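Local coordinates for holo-[acyl-carrier-protein] synthase (PDB 5XUK) that belongs to the 4'-phosphopantetheinyl transferase superfamily, forms an assembly of three subunits and binds coenzyme A, at residues 47-52 with 97-102; 62-67 with 89-94. All coordinates share one frame; numbering follows the deposited sequence.

Contact 1: 47-52 with 97-102. With COA (coenzyme A), chain B.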
# COMPACT_ATOMS: atom_id res chain seq x y z
N PHE A 47 -14.04 4.51 -2.69
CA PHE A 47 -13.48 5.78 -3.12
C PHE A 47 -11.96 5.65 -3.26
O PHE A 47 -11.39 6.04 -4.28
CB PHE A 47 -13.79 6.87 -2.10
CG PHE A 47 -13.41 8.24 -2.55
CD1 PHE A 47 -14.28 9.00 -3.33
CD2 PHE A 47 -12.16 8.78 -2.22
CE1 PHE A 47 -13.92 10.27 -3.76
CE2 PHE A 47 -11.79 10.05 -2.66
CZ PHE A 47 -12.67 10.79 -3.42
N ALA A 48 -11.31 5.05 -2.26
CA ALA A 48 -9.86 4.93 -2.24
C ALA A 48 -9.42 4.04 -3.40
O ALA A 48 -8.43 4.32 -4.09
CB ALA A 48 -9.39 4.38 -0.89
N LEU A 49 -10.20 3.00 -3.66
CA LEU A 49 -9.88 2.07 -4.74
C LEU A 49 -10.00 2.70 -6.12
O LEU A 49 -9.28 2.33 -7.04
CB LEU A 49 -10.78 0.83 -4.65
CG LEU A 49 -10.65 -0.23 -5.74
CD1 LEU A 49 -9.23 -0.73 -5.76
CD2 LEU A 49 -11.62 -1.38 -5.48
N LYS A 50 -10.95 3.63 -6.27
CA LYS A 50 -11.13 4.27 -7.56
C LYS A 50 -10.02 5.30 -7.78
O LYS A 50 -9.43 5.38 -8.84
CB LYS A 50 -12.51 4.93 -7.63
CG LYS A 50 -13.64 3.91 -7.70
CD LYS A 50 -14.89 4.47 -8.40
CE LYS A 50 -16.03 3.44 -8.42
NZ LYS A 50 -17.07 3.72 -9.46
N GLU A 51 -9.73 6.08 -6.77
CA GLU A 51 -8.55 6.94 -6.82
C GLU A 51 -7.29 6.14 -7.16
O GLU A 51 -6.55 6.52 -8.05
CB GLU A 51 -8.37 7.66 -5.50
CG GLU A 51 -9.46 8.67 -5.19
CD GLU A 51 -9.42 9.89 -6.11
OE1 GLU A 51 -9.99 10.93 -5.73
OE2 GLU A 51 -8.83 9.81 -7.21
N ALA A 52 -7.09 5.00 -6.49
CA ALA A 52 -5.87 4.20 -6.66
C ALA A 52 -5.76 3.66 -8.07
O ALA A 52 -4.65 3.51 -8.61
CB ALA A 52 -5.86 3.05 -5.66
N LEU A 97 -6.54 -5.96 -14.24
CA LEU A 97 -6.47 -5.09 -13.06
C LEU A 97 -6.57 -5.94 -11.81
O LEU A 97 -7.43 -6.81 -11.71
CB LEU A 97 -7.60 -4.07 -13.08
CG LEU A 97 -7.50 -3.01 -14.17
CD1 LEU A 97 -8.83 -2.28 -14.34
CD2 LEU A 97 -6.39 -2.03 -13.84
N SER A 98 -5.67 -5.72 -10.85
CA SER A 98 -5.69 -6.43 -9.57
C SER A 98 -5.81 -5.39 -8.44
O SER A 98 -5.09 -4.40 -8.44
CB SER A 98 -4.42 -7.26 -9.41
OG SER A 98 -4.42 -8.00 -8.20
N ALA A 99 -6.73 -5.62 -7.50
CA ALA A 99 -7.06 -4.61 -6.49
C ALA A 99 -7.09 -5.18 -5.08
O ALA A 99 -7.18 -6.40 -4.91
CB ALA A 99 -8.41 -3.99 -6.82
N SER A 100 -6.99 -4.31 -4.07
CA SER A 100 -7.19 -4.71 -2.69
C SER A 100 -7.53 -3.51 -1.83
O SER A 100 -7.07 -2.41 -2.09
CB SER A 100 -5.92 -5.39 -2.15
OG SER A 100 -6.10 -5.88 -0.83
N ILE A 101 -8.30 -3.73 -0.78
CA ILE A 101 -8.72 -2.70 0.15
C ILE A 101 -8.52 -3.13 1.59
O ILE A 101 -8.64 -4.31 1.92
CB ILE A 101 -10.23 -2.41 0.02
CG1 ILE A 101 -10.57 -1.86 -1.36
CG2 ILE A 101 -10.67 -1.41 1.09
CD1 ILE A 101 -12.05 -1.97 -1.68
N SER A 102 -8.32 -2.16 2.47
CA SER A 102 -8.32 -2.41 3.89
C SER A 102 -8.71 -1.13 4.60
O SER A 102 -8.51 -0.03 4.08
CB SER A 102 -6.90 -2.84 4.33
OG SER A 102 -6.72 -2.71 5.75
N1A COA B . -9.97 -11.60 -0.84
C2A COA B . -9.51 -10.34 -1.00
N3A COA B . -9.98 -9.29 -0.30
C4A COA B . -10.97 -9.46 0.59
C5A COA B . -11.52 -10.80 0.82
C6A COA B . -10.95 -11.91 0.03
N6A COA B . -11.40 -13.18 0.17
N7A COA B . -12.48 -10.67 1.75
C8A COA B . -12.54 -9.36 2.12
N9A COA B . -11.63 -8.64 1.40
C1B COA B . -11.42 -7.20 1.49
C2B COA B . -12.74 -6.47 1.25
O2B COA B . -12.64 -5.47 0.24
C3B COA B . -13.07 -5.81 2.57
O3B COA B . -13.61 -4.49 2.44
P3B COA B . -15.16 -4.21 2.05
O7A COA B . -15.92 -5.37 2.66
O8A COA B . -15.49 -2.91 2.74
O9A COA B . -15.09 -4.17 0.53
C4B COA B . -11.72 -5.74 3.23
O4B COA B . -10.97 -6.88 2.80
C5B COA B . -11.82 -5.71 4.74
O5B COA B . -10.82 -4.78 5.10
P1A COA B . -9.96 -4.94 6.41
O1A COA B . -10.86 -4.33 7.46
O2A COA B . -8.55 -4.44 6.22
O3A COA B . -9.83 -6.52 6.47
P2A COA B . -9.51 -7.25 7.86
O4A COA B . -8.02 -7.12 8.17
O5A COA B . -10.52 -6.75 8.88
O6A COA B . -9.88 -8.77 7.44
CBP COA B . -10.01 -10.77 6.04
CCP COA B . -9.94 -9.25 6.08
CDP COA B . -11.11 -11.22 5.09
CEP COA B . -8.69 -11.32 5.53
CAP COA B . -10.33 -11.29 7.45
OAP COA B . -11.74 -11.20 7.68
C9P COA B . -9.91 -12.70 7.72
O9P COA B . -10.11 -13.58 6.90
N8P COA B . -9.34 -12.90 8.91
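L49 sits astride two residues of strand 97-104, and the contact between the two segments is wholly apolar. CG of L49 lies anti to the backbone N (chi1 177°), which carries the forked end of the side chain down from helix 40-56 onto the strand. One branch, CD1, meets CB of A99 at 3.5 Å; the other, CD2, reaches CD1 of I101 at 3.9 Å. The side chains of L49 and I101 cross at about a right angle. The I101 side chain does not leave the backbone straight towards the helix; CG1 stands beside the backbone N (chi1 -63°) and the extended chain beyond it brings CD1 within reach of the leucine.

I101 also borders the coenzyme A, its CB lying 3.9 Å from ribose oxygen O2B. Between these segments and the ligand, the hydrogen bond comes from the next residue: OG of S102 donates one of 2.6 Å to O2A of the pyrophosphate. The same buried OG is hydrogen-bonded to the backbone N of I6 of the second subunit, and K55 of that subunit bonds both to the carbonyl of I101 and to the coenzyme A, which places the site at a subunit interface.

Side chains alternate along the strand, A99 and I101 serving the helix side while S98, S100 and S102 meet the second subunit. Strand 97-104, one of the two outer strands, within this chain, of an antiparallel sheet, pairs with strand 107-114, and helix 40-56 packs across one face of that sheet: A48 and L49 rest on A110, L49 also on V112, and A48 on V7 of strand 2-8, while A99 touches I82 of strand 80-84.

Contact 2: 62-67 with 89-94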
# COMPACT_ATOMS: atom_id res chain seq x y z
N GLY A 62 -10.01 12.58 -14.08
CA GLY A 62 -10.22 13.80 -14.85
C GLY A 62 -11.21 13.54 -15.96
O GLY A 62 -12.25 12.93 -15.72
N LYS A 63 -10.89 13.99 -17.17
CA LYS A 63 -11.74 13.74 -18.34
C LYS A 63 -11.19 12.64 -19.25
O LYS A 63 -11.68 12.46 -20.37
CB LYS A 63 -11.97 15.04 -19.13
CG LYS A 63 -13.27 15.77 -18.77
CD LYS A 63 -13.66 16.80 -19.82
CE LYS A 63 -12.70 17.99 -19.86
NZ LYS A 63 -12.96 18.90 -21.01
N GLU A 64 -10.20 11.89 -18.79
CA GLU A 64 -9.79 10.64 -19.45
C GLU A 64 -10.33 9.42 -18.69
O GLU A 64 -10.39 8.30 -19.23
CB GLU A 64 -8.27 10.57 -19.56
CG GLU A 64 -7.63 11.80 -20.19
CD GLU A 64 -6.12 11.76 -20.18
OE1 GLU A 64 -5.52 12.57 -19.44
OE2 GLU A 64 -5.53 10.92 -20.91
N LEU A 65 -10.72 9.63 -17.44
CA LEU A 65 -11.23 8.56 -16.59
C LEU A 65 -12.11 9.16 -15.52
O LEU A 65 -11.67 9.94 -14.67
CB LEU A 65 -10.08 7.77 -15.97
CG LEU A 65 -10.48 6.46 -15.28
CD1 LEU A 65 -10.94 5.41 -16.28
CD2 LEU A 65 -9.31 5.94 -14.46
N SER A 66 -13.39 8.81 -15.59
CA SER A 66 -14.36 9.19 -14.59
C SER A 66 -14.39 8.13 -13.49
O SER A 66 -14.03 6.98 -13.73
CB SER A 66 -15.76 9.28 -15.21
OG SER A 66 -16.70 9.72 -14.24
N PHE A 67 -14.82 8.53 -12.31
CA PHE A 67 -15.20 7.61 -11.27
C PHE A 67 -16.13 6.52 -11.81
O PHE A 67 -15.92 5.34 -11.54
CB PHE A 67 -15.92 8.36 -10.15
CG PHE A 67 -15.02 9.11 -9.21
CD1 PHE A 67 -13.97 8.45 -8.55
CD2 PHE A 67 -15.24 10.44 -8.92
CE1 PHE A 67 -13.16 9.12 -7.65
CE2 PHE A 67 -14.43 11.13 -8.03
CZ PHE A 67 -13.39 10.46 -7.40
N MET A 89 -10.83 0.03 -21.40
CA MET A 89 -9.91 -1.10 -21.25
C MET A 89 -8.95 -1.19 -22.45
O MET A 89 -7.78 -1.56 -22.29
CB MET A 89 -10.70 -2.40 -21.08
CG MET A 89 -9.88 -3.60 -20.64
SD MET A 89 -10.65 -4.52 -19.29
CE MET A 89 -10.26 -3.47 -17.89
N ASP A 90 -9.46 -0.86 -23.64
CA ASP A 90 -8.64 -0.80 -24.85
C ASP A 90 -7.89 0.52 -24.99
O ASP A 90 -6.71 0.52 -25.34
CB ASP A 90 -9.49 -1.04 -26.11
CG ASP A 90 -9.49 -2.50 -26.53
OD1 ASP A 90 -9.18 -3.38 -25.70
OD2 ASP A 90 -9.82 -2.76 -27.71
N TYR A 91 -8.56 1.64 -24.72
CA TYR A 91 -7.92 2.96 -24.80
C TYR A 91 -6.67 3.06 -23.92
O TYR A 91 -5.68 3.67 -24.32
CB TYR A 91 -8.89 4.08 -24.41
CG TYR A 91 -8.20 5.41 -24.25
CD1 TYR A 91 -7.69 6.09 -25.34
CD2 TYR A 91 -8.04 5.99 -22.99
CE1 TYR A 91 -7.04 7.31 -25.20
CE2 TYR A 91 -7.40 7.21 -22.83
CZ TYR A 91 -6.90 7.87 -23.94
OH TYR A 91 -6.27 9.08 -23.79
N PHE A 92 -6.73 2.47 -22.72
CA PHE A 92 -5.58 2.41 -21.82
C PHE A 92 -4.72 1.18 -22.07
O PHE A 92 -3.61 1.07 -21.55
CB PHE A 92 -6.03 2.45 -20.34
CG PHE A 92 -6.48 3.82 -19.89
CD1 PHE A 92 -7.82 4.09 -19.66
CD2 PHE A 92 -5.56 4.83 -19.69
CE1 PHE A 92 -8.23 5.35 -19.24
CE2 PHE A 92 -5.96 6.09 -19.27
CZ PHE A 92 -7.30 6.35 -19.05
N ASN A 93 -5.25 0.24 -22.87
CA ASN A 93 -4.52 -0.96 -23.28
C ASN A 93 -4.21 -1.88 -22.09
O ASN A 93 -3.04 -2.20 -21.81
CB ASN A 93 -3.25 -0.58 -24.05
CG ASN A 93 -2.73 -1.69 -24.95
OD1 ASN A 93 -3.03 -2.87 -24.75
ND2 ASN A 93 -1.95 -1.32 -25.96
N ILE A 94 -5.26 -2.32 -21.40
CA ILE A 94 -5.13 -3.08 -20.15
C ILE A 94 -5.38 -4.56 -20.36
O ILE A 94 -6.37 -4.95 -20.98
CB ILE A 94 -6.12 -2.57 -19.08
CG1 ILE A 94 -6.00 -1.05 -18.89
CG2 ILE A 94 -5.92 -3.31 -17.76
CD1 ILE A 94 -4.58 -0.55 -18.73
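E64 and L65, in the loop between helix 40-56 and strand 70-74, pack against Y91 and F92 at the C-terminal end of helix 86-91, a partly buried contact near the periphery of the chain with no hydrogen bond across it. The helix closes in a Schellman motif: N93 takes positive phi as the C-prime residue, the N of I94 returns to the O of M89 at 2.8 Å, and the N of N93 makes a weak bond to the O of D90.

F92 is the centre of the contact. With CG beside the backbone N (chi1 -75°), the F92 ring is carried to the loop, where its CE1–CZ edge meets E64. The O of E64 lies at the ring edge, near its plane, 3.7 Å from CZ of F92; the same oxygen accepts a hydrogen bond from NZ of K88. CD1 of L65 approaches CE1 of F92 obliquely at 4.0 Å, while L65 turns inward to L57, S54 and L84. CD2 of Y91 stands over one face of the F92 ring, 3.7 Å above its plane, and CE1 of F92 lies at the edge of the Y91 ring, in its plane. E64, partly exposed, also packs on K77 of the third subunit, a lysine of the coenzyme A pocket. The extended E64 side chain ends with its carboxylate plane 68° from the tyrosine ring, OE2 of E64 approaching OH of Y91 to 3.5 Å.

In the fold
The two contacts lie 15 Å apart, centre to centre, and contact 2 is nested within the chain loop that contact 1 closes: 47-52, 62-67, 89-94 and 97-102 follow in that order. They touch at two places. On the helix 40-56 side, NZ of K50 probably hydrogen-bonds to O of F67 at 2.9 Å, beside the F47 and F67 rings; on the other, CD1 of L97 touches CE of M89, where helix 86-91 leads into strand 97-104. Contact 1 is the buried packing of helix 40-56 on strand 97-104, near the middle of the chain; contact 2, farther out, joins the loop before strand 70-74 to the end of helix 86-91.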